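Side-chain contacts in methylaspartate ammonia-lyase (Citrobacter amalonaticus, PDB 1KKO), which catalyses the reversible, magnesium-dependent anti elimination of ammonia from L-threo-3-methylaspartate to give mesaconate: residues Gly50-Val55 against Asn362-Ser367; Pro82-Glu87 against Thr128-Gly133; Glu209-Tyr214 against Ile237-Thr242; Tyr257-Glu262 against Lys293-Leu298. All coordinates share one frame; numbering follows the deposited sequence.

Contact 1 of 4, residues Gly50-Val55 against Asn362-Ser367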
loop_
_atom_site.group_PDB
_atom_site.type_symbol
_atom_site.label_atom_id
_atom_site.label_comp_id
_atom_site.label_asym_id
_atom_site.label_seq_id
_atom_site.Cartn_x
_atom_site.Cartn_y
_atom_site.Cartn_z
ATOM N N GLY A 50 3.851 -5.393 -12.411
ATOM C CA GLY A 50 4.177 -3.987 -12.522
ATOM C C GLY A 50 5.563 -3.721 -11.961
ATOM O O GLY A 50 5.927 -4.230 -10.900
ATOM N N GLU A 51 6.318 -2.883 -12.662
ATOM C CA GLU A 51 7.681 -2.550 -12.266
ATOM C C GLU A 51 7.882 -1.066 -12.155
ATOM O O GLU A 51 7.147 -0.275 -12.753
ATOM C CB GLU A 51 8.705 -3.115 -13.246
ATOM C CG GLU A 51 8.664 -4.630 -13.321
ATOM C CD GLU A 51 9.789 -5.240 -14.124
ATOM O OE1 GLU A 51 10.852 -4.606 -14.282
ATOM O OE2 GLU A 51 9.614 -6.393 -14.567
ATOM N N CYS A 52 8.872 -0.689 -11.366
ATOM C CA CYS A 52 9.266 0.698 -11.255
ATOM C C CYS A 52 10.782 0.772 -11.171
ATOM O O CYS A 52 11.469 -0.232 -11.044
ATOM C CB CYS A 52 8.632 1.342 -10.020
ATOM S SG CYS A 52 9.113 0.548 -8.464
ATOM N N VAL A 53 11.297 1.989 -11.262
ATOM C CA VAL A 53 12.700 2.247 -10.984
ATOM C C VAL A 53 12.754 3.382 -9.984
ATOM O O VAL A 53 12.274 4.485 -10.256
ATOM C CB VAL A 53 13.518 2.621 -12.227
ATOM C CG1 VAL A 53 14.934 3.062 -11.821
ATOM C CG2 VAL A 53 13.564 1.461 -13.199
ATOM N N SER A 54 13.320 3.115 -8.811
ATOM C CA SER A 54 13.484 4.147 -7.814
ATOM C C SER A 54 14.711 4.979 -8.138
ATOM O O SER A 54 15.758 4.449 -8.483
ATOM C CB SER A 54 13.660 3.558 -6.417
ATOM O OG SER A 54 12.478 2.954 -5.917
ATOM N N VAL A 55 14.539 6.283 -8.010
ATOM C CA VAL A 55 15.602 7.258 -8.177
ATOM C C VAL A 55 15.944 7.800 -6.797
ATOM O O VAL A 55 15.060 8.234 -6.072
ATOM C CB VAL A 55 15.113 8.447 -9.049
ATOM C CG1 VAL A 55 16.238 9.440 -9.295
ATOM C CG2 VAL A 55 14.551 7.929 -10.367
ATOM N N ASN A 362 -1.078 1.216 -10.578
ATOM C CA ASN A 362 0.211 0.617 -10.881
ATOM C C ASN A 362 1.411 1.501 -10.602
ATOM O O ASN A 362 2.472 1.252 -11.139
ATOM C CB ASN A 362 0.268 0.147 -12.334
ATOM C CG ASN A 362 1.409 -0.807 -12.582
ATOM O OD1 ASN A 362 1.693 -1.682 -11.752
ATOM N ND2 ASN A 362 2.062 -0.656 -13.728
ATOM N N GLU A 363 1.264 2.507 -9.751
ATOM C CA GLU A 363 2.403 3.327 -9.385
ATOM C C GLU A 363 2.872 2.936 -7.980
ATOM O O GLU A 363 2.731 1.771 -7.611
ATOM C CB GLU A 363 2.171 4.820 -9.646
ATOM C CG GLU A 363 1.012 5.489 -8.949
ATOM C CD GLU A 363 0.881 6.927 -9.434
ATOM O OE1 GLU A 363 -0.118 7.267 -10.109
ATOM O OE2 GLU A 363 1.794 7.716 -9.139
ATOM N N THR A 364 3.480 3.851 -7.227
ATOM C CA THR A 364 4.149 3.462 -5.983
ATOM C C THR A 364 3.781 4.337 -4.809
ATOM O O THR A 364 3.102 5.340 -4.934
ATOM C CB THR A 364 5.679 3.501 -6.116
ATOM O OG1 THR A 364 6.124 4.871 -6.134
ATOM C CG2 THR A 364 6.160 2.865 -7.399
ATOM N N GLU A 365 4.265 3.943 -3.640
ATOM C CA GLU A 365 4.048 4.717 -2.437
ATOM C C GLU A 365 4.739 6.071 -2.537
ATOM O O GLU A 365 4.211 7.075 -2.071
ATOM C CB GLU A 365 4.459 3.927 -1.186
ATOM C CG GLU A 365 5.892 4.058 -0.676
ATOM C CD GLU A 365 6.972 3.393 -1.513
ATOM O OE1 GLU A 365 6.747 3.059 -2.693
ATOM O OE2 GLU A 365 8.085 3.235 -0.966
ATOM N N ILE A 366 5.914 6.103 -3.155
ATOM C CA ILE A 366 6.651 7.353 -3.299
ATOM C C ILE A 366 5.991 8.261 -4.318
ATOM O O ILE A 366 5.872 9.457 -4.092
ATOM C CB ILE A 366 8.116 7.087 -3.692
ATOM C CG1 ILE A 366 8.851 6.436 -2.523
ATOM C CG2 ILE A 366 8.795 8.377 -4.142
ATOM C CD1 ILE A 366 10.270 6.064 -2.795
ATOM N N SER A 367 5.559 7.722 -5.447
ATOM C CA SER A 367 4.940 8.578 -6.455
ATOM C C SER A 367 3.635 9.136 -5.911
ATOM O O SER A 367 3.334 10.317 -6.089
ATOM C CB SER A 367 4.773 7.851 -7.788
ATOM O OG SER A 367 3.829 6.792 -7.721
HETATM O O HOH W 1 4.842 1.257 -13.008
#
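Asn362 OD1 comes within 3.5 Å of Gly50 CA and is gripped there by groups of strand 3-18: Ser13 OG gives it a hydrogen bond and Phe15 N a weak one. CG of Asn362 lies opposite the backbone N (chi1 -164°), which swings the amide over to the strand, and Gly50, lacking a side chain, lets its oxygen in. One water lies 2.8 Å from Glu51 O and 3.0 Å from Asn362 O, close enough to donate to either carbonyl, so the two backbones meet here through solvent rather than directly. Further along, the contact turns apolar. Thr364 CG2 sits 3.9 Å from both Cys52 CB and Cys52 SG. A chi1 of 74° places Thr364 OG1 between the backbone N and the carbonyl carbon, where it accepts from Ser367 N (3.0 Å, 170°) and also bonds to Asp68 OD2. Thr364 N donates to Ser367 OG (3.0 Å), completing a capping box at the start of helix 365-378. Ser367 OG in turn donates to Glu363 OE2 at 2.6 Å, on its anti lone pair, and the same OE2 bonds to Tyr132 OH. Arg404 of the second subunit reaches Ser54 and Glu365. The chemistry thus implies a buried junction of the N-terminal and barrel parts without direct hydrogen bonds between the segments: polar groups are satisfied within the cap, by Ser13 and Asp68, and through water, while Asn362 is held close to substrate-binding Thr360.

Contact 2 of 4, residues Pro82-Glu87 against Thr128-Gly133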
loop_
_atom_site.group_PDB
_atom_site.type_symbol
_atom_site.label_atom_id
_atom_site.label_comp_id
_atom_site.label_asym_id
_atom_site.label_seq_id
_atom_site.Cartn_x
_atom_site.Cartn_y
_atom_site.Cartn_z
ATOM N N PRO A 82 4.876 3.047 -23.831
ATOM C CA PRO A 82 4.846 1.590 -23.638
ATOM C C PRO A 82 4.995 1.121 -22.193
ATOM O O PRO A 82 5.363 1.911 -21.343
ATOM C CB PRO A 82 6.064 1.116 -24.445
ATOM C CG PRO A 82 6.449 2.231 -25.296
ATOM C CD PRO A 82 6.041 3.485 -24.619
ATOM N N LEU A 83 4.733 -0.157 -21.901
ATOM C CA LEU A 83 4.964 -0.640 -20.539
ATOM C C LEU A 83 6.438 -0.430 -20.211
ATOM O O LEU A 83 7.300 -0.380 -21.095
ATOM C CB LEU A 83 4.521 -2.087 -20.324
ATOM C CG LEU A 83 5.417 -3.218 -20.852
ATOM C CD1 LEU A 83 4.722 -4.538 -20.573
ATOM C CD2 LEU A 83 5.736 -3.087 -22.324
ATOM N N PHE A 84 6.694 -0.339 -18.922
ATOM C CA PHE A 84 7.960 0.115 -18.389
ATOM C C PHE A 84 8.609 -0.962 -17.547
ATOM O O PHE A 84 8.174 -1.225 -16.424
ATOM C CB PHE A 84 7.675 1.367 -17.549
ATOM C CG PHE A 84 8.886 1.992 -16.950
ATOM C CD1 PHE A 84 9.736 2.766 -17.727
ATOM C CD2 PHE A 84 9.168 1.838 -15.609
ATOM C CE1 PHE A 84 10.856 3.351 -17.164
ATOM C CE2 PHE A 84 10.288 2.423 -15.057
ATOM C CZ PHE A 84 11.128 3.174 -15.835
ATOM N N LEU A 85 9.664 -1.569 -18.090
ATOM C CA LEU A 85 10.377 -2.654 -17.412
ATOM C C LEU A 85 11.788 -2.243 -16.994
ATOM O O LEU A 85 12.538 -1.672 -17.783
ATOM C CB LEU A 85 10.427 -3.883 -18.306
ATOM C CG LEU A 85 9.068 -4.456 -18.735
ATOM C CD1 LEU A 85 9.287 -5.791 -19.431
ATOM C CD2 LEU A 85 8.115 -4.624 -17.569
ATOM N N ALA A 86 12.140 -2.526 -15.741
ATOM C CA ALA A 86 13.431 -2.099 -15.196
ATOM C C ALA A 86 14.647 -2.648 -15.943
ATOM O O ALA A 86 15.667 -1.958 -16.075
ATOM C CB ALA A 86 13.526 -2.453 -13.732
ATOM N N GLU A 87 14.539 -3.875 -16.439
ATOM C CA GLU A 87 15.657 -4.542 -17.093
ATOM C C GLU A 87 16.292 -3.622 -18.110
ATOM O O GLU A 87 17.508 -3.472 -18.143
ATOM C CB GLU A 87 15.189 -5.822 -17.790
ATOM N N THR A 128 7.648 8.744 -20.463
ATOM C CA THR A 128 6.951 9.519 -19.447
ATOM C C THR A 128 7.257 9.022 -18.038
ATOM O O THR A 128 7.326 9.823 -17.126
ATOM C CB THR A 128 5.421 9.522 -19.652
ATOM O OG1 THR A 128 4.951 8.187 -19.868
ATOM C CG2 THR A 128 5.043 10.343 -20.873
ATOM N N ALA A 129 7.430 7.715 -17.861
ATOM C CA ALA A 129 7.706 7.157 -16.530
ATOM C C ALA A 129 9.029 7.648 -15.982
ATOM O O ALA A 129 9.164 7.826 -14.787
ATOM C CB ALA A 129 7.703 5.655 -16.576
ATOM N N VAL A 130 10.021 7.801 -16.852
ATOM C CA VAL A 130 11.332 8.298 -16.447
ATOM C C VAL A 130 11.221 9.774 -16.055
ATOM O O VAL A 130 11.729 10.196 -15.027
ATOM C CB VAL A 130 12.368 8.092 -17.555
ATOM C CG1 VAL A 130 13.691 8.793 -17.199
ATOM C CG2 VAL A 130 12.570 6.618 -17.791
ATOM N N ARG A 131 10.547 10.567 -16.876
ATOM C CA ARG A 131 10.357 11.958 -16.546
ATOM C C ARG A 131 9.559 12.083 -15.242
ATOM O O ARG A 131 9.835 12.944 -14.414
ATOM C CB ARG A 131 9.645 12.657 -17.688
ATOM C CG ARG A 131 10.509 12.736 -18.933
ATOM C CD ARG A 131 9.829 13.462 -20.041
ATOM N NE ARG A 131 8.988 12.703 -20.941
ATOM C CZ ARG A 131 7.864 13.188 -21.493
ATOM N NH1 ARG A 131 7.362 14.389 -21.159
ATOM N NH2 ARG A 131 7.217 12.442 -22.348
ATOM N N TYR A 132 8.577 11.202 -15.055
ATOM C CA TYR A 132 7.781 11.195 -13.836
ATOM C C TYR A 132 8.674 10.962 -12.613
ATOM O O TYR A 132 8.654 11.743 -11.661
ATOM C CB TYR A 132 6.730 10.099 -13.948
ATOM C CG TYR A 132 5.624 10.070 -12.928
ATOM C CD1 TYR A 132 4.906 11.207 -12.599
ATOM C CD2 TYR A 132 5.251 8.860 -12.329
ATOM C CE1 TYR A 132 3.866 11.151 -11.689
ATOM C CE2 TYR A 132 4.197 8.790 -11.438
ATOM C CZ TYR A 132 3.499 9.946 -11.119
ATOM O OH TYR A 132 2.439 9.927 -10.240
ATOM N N GLY A 133 9.468 9.898 -12.640
ATOM C CA GLY A 133 10.317 9.584 -11.505
ATOM C C GLY A 133 11.430 10.586 -11.257
ATOM O O GLY A 133 11.700 10.948 -10.121
#
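Phe84 lays one face of its ring against Ala129, whose CB stands 3.8 Å from the ring centroid and 16° off the ring normal, a CH-pi contact. The methyl is displaced toward the rim, and its nearest ring atom is Phe84 CD1 at 3.7 Å. Val130 CG2 approaches Phe84 CE1 obliquely, also at 3.7 Å, with the two side chains crossing at about a right angle. The ring reaches the helix because its CG is trans to the backbone N (chi1 -178°), extending the side chain although Phe84 CA is 7.3 Å from Ala129 CA. This is the tight part: all three residues are buried, and Val53, Phe17 and the ring of Phe89 also touch Phe84. Toward residues 128-133 the rest of the loop is loose. Exposed Pro82 and Glu87 form its solvent side, the glutamate being modelled only as far as CB, whereas Leu83 and Leu85 are partly exposed and pack on Phe17 and Gln48 instead. No hydrogen bond links the two segments. Their union therefore rests on one phenylalanine ring from the loop before helix 86-101, set against helix 128-146 of the N-terminal domain, which implies a hold that is apolar and dependent on shape rather than on charge.

Contact 3 of 4, residues Glu209-Tyr214 against Ile237-Thr242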
loop_
_atom_site.group_PDB
_atom_site.type_symbol
_atom_site.label_atom_id
_atom_site.label_comp_id
_atom_site.label_asym_id
_atom_site.label_seq_id
_atom_site.Cartn_x
_atom_site.Cartn_y
_atom_site.Cartn_z
ATOM N N GLU A 209 -28.953 -1.365 -17.747
ATOM C CA GLU A 209 -29.736 -1.760 -16.584
ATOM C C GLU A 209 -28.879 -2.243 -15.406
ATOM O O GLU A 209 -29.231 -2.018 -14.250
ATOM C CB GLU A 209 -30.765 -2.838 -16.969
ATOM C CG GLU A 209 -30.209 -4.235 -17.237
ATOM C CD GLU A 209 -29.559 -4.398 -18.599
ATOM O OE1 GLU A 209 -29.510 -3.422 -19.366
ATOM O OE2 GLU A 209 -29.083 -5.512 -18.900
ATOM N N LYS A 210 -27.779 -2.925 -15.697
ATOM C CA LYS A 210 -26.908 -3.399 -14.624
ATOM C C LYS A 210 -26.280 -2.202 -13.895
ATOM O O LYS A 210 -26.297 -2.137 -12.670
ATOM C CB LYS A 210 -25.857 -4.370 -15.158
ATOM C CG LYS A 210 -26.440 -5.758 -15.484
ATOM C CD LYS A 210 -25.540 -6.573 -16.380
ATOM C CE LYS A 210 -26.302 -7.733 -17.033
ATOM N NZ LYS A 210 -26.048 -9.031 -16.355
ATOM N N LEU A 211 -25.766 -1.236 -14.645
ATOM C CA LEU A 211 -25.186 -0.059 -14.012
ATOM C C LEU A 211 -26.258 0.699 -13.245
ATOM O O LEU A 211 -26.009 1.211 -12.162
ATOM C CB LEU A 211 -24.507 0.845 -15.034
ATOM C CG LEU A 211 -23.986 2.154 -14.444
ATOM C CD1 LEU A 211 -23.000 1.898 -13.311
ATOM C CD2 LEU A 211 -23.337 2.967 -15.539
ATOM N N ARG A 212 -27.466 0.776 -13.792
ATOM C CA ARG A 212 -28.547 1.455 -13.094
ATOM C C ARG A 212 -28.778 0.825 -11.722
ATOM O O ARG A 212 -28.872 1.518 -10.706
ATOM C CB ARG A 212 -29.836 1.379 -13.905
ATOM C CG ARG A 212 -31.000 2.026 -13.200
ATOM C CD ARG A 212 -32.306 1.929 -13.956
ATOM N NE ARG A 212 -32.119 2.403 -15.314
ATOM C CZ ARG A 212 -31.969 3.673 -15.649
ATOM N NH1 ARG A 212 -32.008 4.632 -14.727
ATOM N NH2 ARG A 212 -31.780 3.988 -16.918
ATOM N N GLU A 213 -28.845 -0.498 -11.712
ATOM C CA GLU A 213 -29.080 -1.249 -10.493
ATOM C C GLU A 213 -27.897 -1.103 -9.535
ATOM O O GLU A 213 -28.078 -1.048 -8.322
ATOM C CB GLU A 213 -29.384 -2.706 -10.838
ATOM C CG GLU A 213 -30.644 -2.802 -11.695
ATOM C CD GLU A 213 -31.264 -4.181 -11.739
ATOM O OE1 GLU A 213 -31.395 -4.807 -10.668
ATOM O OE2 GLU A 213 -31.643 -4.625 -12.850
ATOM N N TYR A 214 -26.692 -1.014 -10.088
ATOM C CA TYR A 214 -25.513 -0.812 -9.255
ATOM C C TYR A 214 -25.517 0.560 -8.566
ATOM O O TYR A 214 -25.187 0.666 -7.382
ATOM C CB TYR A 214 -24.231 -0.986 -10.065
ATOM C CG TYR A 214 -23.019 -0.751 -9.194
ATOM C CD1 TYR A 214 -22.626 -1.700 -8.259
ATOM C CD2 TYR A 214 -22.303 0.440 -9.260
ATOM C CE1 TYR A 214 -21.548 -1.482 -7.436
ATOM C CE2 TYR A 214 -21.220 0.656 -8.447
ATOM C CZ TYR A 214 -20.851 -0.300 -7.530
ATOM O OH TYR A 214 -19.763 -0.064 -6.714
ATOM N N ILE A 237 -18.082 6.946 -11.185
ATOM C CA ILE A 237 -18.021 5.626 -11.782
ATOM C C ILE A 237 -17.416 5.731 -13.171
ATOM O O ILE A 237 -17.793 6.599 -13.950
ATOM C CB ILE A 237 -19.440 5.020 -11.838
ATOM C CG1 ILE A 237 -19.955 4.771 -10.410
ATOM C CG2 ILE A 237 -19.451 3.740 -12.673
ATOM C CD1 ILE A 237 -21.446 4.453 -10.317
ATOM N N ASP A 238 -16.450 4.858 -13.455
ATOM C CA ASP A 238 -15.746 4.829 -14.734
ATOM C C ASP A 238 -16.305 3.692 -15.571
ATOM O O ASP A 238 -16.282 2.518 -15.157
ATOM C CB ASP A 238 -14.251 4.609 -14.497
ATOM C CG ASP A 238 -13.392 4.828 -15.740
ATOM O OD1 ASP A 238 -13.898 4.887 -16.899
ATOM O OD2 ASP A 238 -12.145 4.946 -15.604
ATOM N N VAL A 239 -16.794 4.043 -16.754
ATOM C CA VAL A 239 -17.454 3.075 -17.624
ATOM C C VAL A 239 -16.683 2.685 -18.879
ATOM O O VAL A 239 -17.212 1.973 -19.726
ATOM C CB VAL A 239 -18.869 3.533 -17.981
ATOM C CG1 VAL A 239 -19.660 3.811 -16.716
ATOM C CG2 VAL A 239 -18.840 4.774 -18.861
ATOM N N TYR A 240 -15.443 3.133 -19.015
ATOM C CA TYR A 240 -14.566 2.621 -20.069
ATOM C C TYR A 240 -15.194 2.580 -21.448
ATOM O O TYR A 240 -15.002 1.617 -22.200
ATOM C CB TYR A 240 -14.050 1.228 -19.678
ATOM C CG TYR A 240 -13.099 1.338 -18.528
ATOM C CD1 TYR A 240 -13.566 1.331 -17.230
ATOM C CD2 TYR A 240 -11.744 1.522 -18.739
ATOM C CE1 TYR A 240 -12.715 1.466 -16.162
ATOM C CE2 TYR A 240 -10.871 1.655 -17.670
ATOM C CZ TYR A 240 -11.370 1.632 -16.388
ATOM O OH TYR A 240 -10.517 1.776 -15.316
ATOM N N GLY A 241 -15.905 3.647 -21.792
ATOM C CA GLY A 241 -16.510 3.790 -23.105
ATOM C C GLY A 241 -17.715 2.918 -23.373
ATOM O O GLY A 241 -18.265 2.967 -24.479
ATOM N N THR A 242 -18.167 2.150 -22.387
ATOM C CA THR A 242 -19.234 1.178 -22.657
ATOM C C THR A 242 -20.581 1.807 -22.974
ATOM O O THR A 242 -21.369 1.219 -23.710
ATOM C CB THR A 242 -19.383 0.143 -21.523
ATOM O OG1 THR A 242 -19.592 0.818 -20.279
ATOM C CG2 THR A 242 -18.103 -0.683 -21.360
#
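Leu211 extends its CG trans to the backbone N (chi1 175°), and Ile237 places its CG2 likewise, since chi1 of -66° puts CG1 beside the backbone N, anti to the carbonyl carbon; the result is Leu211 CD1 against Ile237 CG2 at 4.0 Å. This is the helix-to-strand layer of a TIM barrel: helix 209-225 lies on the chain path of a beta-alpha-beta crossover between the parallel neighbours 191-194 and 234-238, and packs on the second and, through Tyr214 on Pro193, on the first. Leu211 and Ile237 slide past each other in opposite directions. The other leucine branch, CD2, meets Val239 CG1 at 4.0 Å, crossing nearly at right angles. Tyr214 adds its ring edge, CD2 lying 4.2 Å from Ile237 CD1, while its hydroxyl bonds to Arg177 O. Asp238, a magnesium ligand, does not touch residues 209-214; its OD1 accepts from Tyr240 N (3.2 Å, 162°) in an Asx turn. Tyr240 OH is hydrogen-bonded to NE2 of His194, the transition state stabilizer. A type I' turn closes the loop, and Val239 O takes two bonds, from Thr242 N (2.8 Å) and from Thr242 OG1 (2.7 Å), the latter in the carbonyl plane.

Contact 4 of 4, residues Tyr257-Glu262 against Lys293-Leu298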
loop_
_atom_site.group_PDB
_atom_site.type_symbol
_atom_site.label_atom_id
_atom_site.label_comp_id
_atom_site.label_asym_id
_atom_site.label_seq_id
_atom_site.Cartn_x
_atom_site.Cartn_y
_atom_site.Cartn_z
ATOM N N TYR A 257 -29.277 8.586 -21.230
ATOM C CA TYR A 257 -29.052 7.496 -20.291
ATOM C C TYR A 257 -28.304 7.979 -19.045
ATOM O O TYR A 257 -28.684 7.668 -17.923
ATOM C CB TYR A 257 -28.270 6.360 -20.946
ATOM C CG TYR A 257 -27.802 5.354 -19.927
ATOM C CD1 TYR A 257 -28.700 4.482 -19.329
ATOM C CD2 TYR A 257 -26.478 5.319 -19.515
ATOM C CE1 TYR A 257 -28.288 3.576 -18.371
ATOM C CE2 TYR A 257 -26.053 4.416 -18.556
ATOM C CZ TYR A 257 -26.958 3.543 -17.989
ATOM O OH TYR A 257 -26.526 2.642 -17.041
ATOM N N ILE A 258 -27.228 8.727 -19.255
ATOM C CA ILE A 258 -26.441 9.245 -18.138
ATOM C C ILE A 258 -27.325 10.092 -17.226
ATOM O O ILE A 258 -27.283 9.961 -16.007
ATOM C CB ILE A 258 -25.245 10.053 -18.672
ATOM C CG1 ILE A 258 -24.214 9.114 -19.305
ATOM C CG2 ILE A 258 -24.586 10.852 -17.555
ATOM C CD1 ILE A 258 -23.235 9.805 -20.193
ATOM N N ALA A 259 -28.146 10.954 -17.814
ATOM C CA ALA A 259 -29.037 11.795 -17.022
ATOM C C ALA A 259 -30.017 10.954 -16.198
ATOM O O ALA A 259 -30.367 11.311 -15.068
ATOM C CB ALA A 259 -29.795 12.750 -17.932
ATOM N N SER A 260 -30.457 9.833 -16.767
ATOM C CA SER A 260 -31.410 8.958 -16.096
ATOM C C SER A 260 -30.835 8.301 -14.843
ATOM O O SER A 260 -31.578 7.797 -14.005
ATOM C CB SER A 260 -31.940 7.882 -17.059
ATOM O OG SER A 260 -31.036 6.800 -17.220
ATOM N N LEU A 261 -29.511 8.296 -14.712
ATOM C CA LEU A 261 -28.887 7.701 -13.538
ATOM C C LEU A 261 -28.967 8.605 -12.311
ATOM O O LEU A 261 -28.794 8.128 -11.190
ATOM C CB LEU A 261 -27.428 7.356 -13.821
ATOM C CG LEU A 261 -27.177 6.299 -14.897
ATOM C CD1 LEU A 261 -25.685 6.150 -15.127
ATOM C CD2 LEU A 261 -27.767 4.968 -14.528
ATOM N N GLU A 262 -29.239 9.895 -12.497
ATOM C CA GLU A 262 -29.234 10.816 -11.366
ATOM C C GLU A 262 -30.170 10.367 -10.255
ATOM O O GLU A 262 -29.823 10.438 -9.082
ATOM C CB GLU A 262 -29.566 12.254 -11.793
ATOM C CG GLU A 262 -29.208 13.273 -10.719
ATOM C CD GLU A 262 -29.418 14.718 -11.136
ATOM O OE1 GLU A 262 -29.580 14.993 -12.339
ATOM O OE2 GLU A 262 -29.397 15.592 -10.241
ATOM N N LYS A 293 -23.281 19.006 -24.005
ATOM C CA LYS A 293 -24.331 19.872 -24.546
ATOM C C LYS A 293 -25.712 19.303 -24.251
ATOM O O LYS A 293 -26.613 20.021 -23.801
ATOM C CB LYS A 293 -24.158 20.029 -26.056
ATOM C CG LYS A 293 -25.096 21.052 -26.692
ATOM C CD LYS A 293 -25.045 21.004 -28.213
ATOM C CE LYS A 293 -25.952 22.054 -28.836
ATOM N NZ LYS A 293 -26.127 21.847 -30.298
ATOM N N GLU A 294 -25.907 18.016 -24.510
ATOM C CA GLU A 294 -27.211 17.408 -24.261
ATOM C C GLU A 294 -27.552 17.309 -22.765
ATOM O O GLU A 294 -28.710 17.486 -22.384
ATOM C CB GLU A 294 -27.327 16.047 -24.953
ATOM C CG GLU A 294 -28.668 15.349 -24.769
ATOM C CD GLU A 294 -29.836 16.032 -25.469
ATOM O OE1 GLU A 294 -29.631 17.020 -26.204
ATOM O OE2 GLU A 294 -30.976 15.562 -25.269
ATOM N N LEU A 295 -26.561 17.036 -21.914
ATOM C CA LEU A 295 -26.809 16.969 -20.472
ATOM C C LEU A 295 -27.362 18.300 -19.976
ATOM O O LEU A 295 -28.321 18.347 -19.194
ATOM C CB LEU A 295 -25.526 16.612 -19.723
ATOM C CG LEU A 295 -25.129 15.137 -19.811
ATOM C CD1 LEU A 295 -23.756 14.921 -19.192
ATOM C CD2 LEU A 295 -26.150 14.261 -19.137
ATOM N N THR A 296 -26.734 19.370 -20.436
ATOM C CA THR A 296 -27.167 20.721 -20.114
ATOM C C THR A 296 -28.586 20.959 -20.625
ATOM O O THR A 296 -29.449 21.438 -19.891
ATOM C CB THR A 296 -26.205 21.718 -20.742
ATOM O OG1 THR A 296 -24.910 21.592 -20.134
ATOM C CG2 THR A 296 -26.632 23.152 -20.442
ATOM N N ARG A 297 -28.839 20.596 -21.878
ATOM C CA ARG A 297 -30.173 20.785 -22.444
ATOM C C ARG A 297 -31.238 20.129 -21.574
ATOM O O ARG A 297 -32.321 20.679 -21.389
ATOM C CB ARG A 297 -30.255 20.222 -23.861
ATOM C CG ARG A 297 -31.482 20.720 -24.620
ATOM C CD ARG A 297 -31.700 20.034 -25.943
ATOM N NE ARG A 297 -32.069 18.635 -25.758
ATOM C CZ ARG A 297 -33.256 18.220 -25.348
ATOM N NH1 ARG A 297 -34.221 19.099 -25.092
ATOM N NH2 ARG A 297 -33.490 16.922 -25.206
ATOM N N LEU A 298 -30.927 18.951 -21.043
ATOM C CA LEU A 298 -31.844 18.207 -20.193
ATOM C C LEU A 298 -31.941 18.768 -18.775
ATOM O O LEU A 298 -32.826 18.374 -18.011
ATOM C CB LEU A 298 -31.388 16.750 -20.098
ATOM C CG LEU A 298 -31.385 15.933 -21.388
ATOM C CD1 LEU A 298 -30.648 14.632 -21.152
ATOM C CD2 LEU A 298 -32.793 15.671 -21.888
#
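Ala259 and Leu295 mark the closest approach of the two backbones, their CA atoms 6.6 Å apart, where helix 251-260 meets helix 281-298. No hydrogen bond passes between them. The small side chain of Ala259 permits this spacing: its CB is met by two leucines, Leu298 CD1 at 3.8 Å and Leu295 CD2 at 4.1 Å. That same CD2 also touches Ile258 CG2 at 4.1 Å, with the isoleucine and Leu295 crossing at about a right angle. Leu295 gets there by its first torsion, since CG beside the backbone N (chi1 -76°) carries the branch end toward the partner helix although its CB sets off to one side. Burial falls away across the patch, from Ile258 and Leu295, which are buried, to the exposed Leu298. Each helix carries its own polar bonds. Ser260 OG donates to Tyr257 O at 2.6 Å, in the carbonyl plane. Arg297 grips Glu294 side-on, NE to OE1 at 3.0 Å and NH2 to OE2 at 2.9 Å, a salt bridge between residues three apart on the helix. Apolar contacts between helices that follow adjacent parallel strands, here 234-238 and 270-273, belong to the outer helical layer of the TIM barrel.

How the contacts relate
Contacts 1 and 2 lie on the opposite side of the chain's centre from contacts 3 and 4, and each pair is in touch. Glu51 OE1 of contact 1 probably bonds to Ala86 N of contact 2 (2.8 Å); Arg212 NH2 of contact 3 probably bonds to Ser260 OG of contact 4 (2.9 Å). Contacts 1, 2 and 3 are buried, contact 4 only partly. Contact 1 joins the N-terminal and barrel parts near the second subunit and is mixed: a water bridge, an amide oxygen on a glycine, a methyl on a cysteine. Contact 2 stays within the N-terminal part and is apolar. Contacts 3 and 4 step outward through the barrel, from strand-helix packing behind a metal ligand to a helix pair reaching solvent.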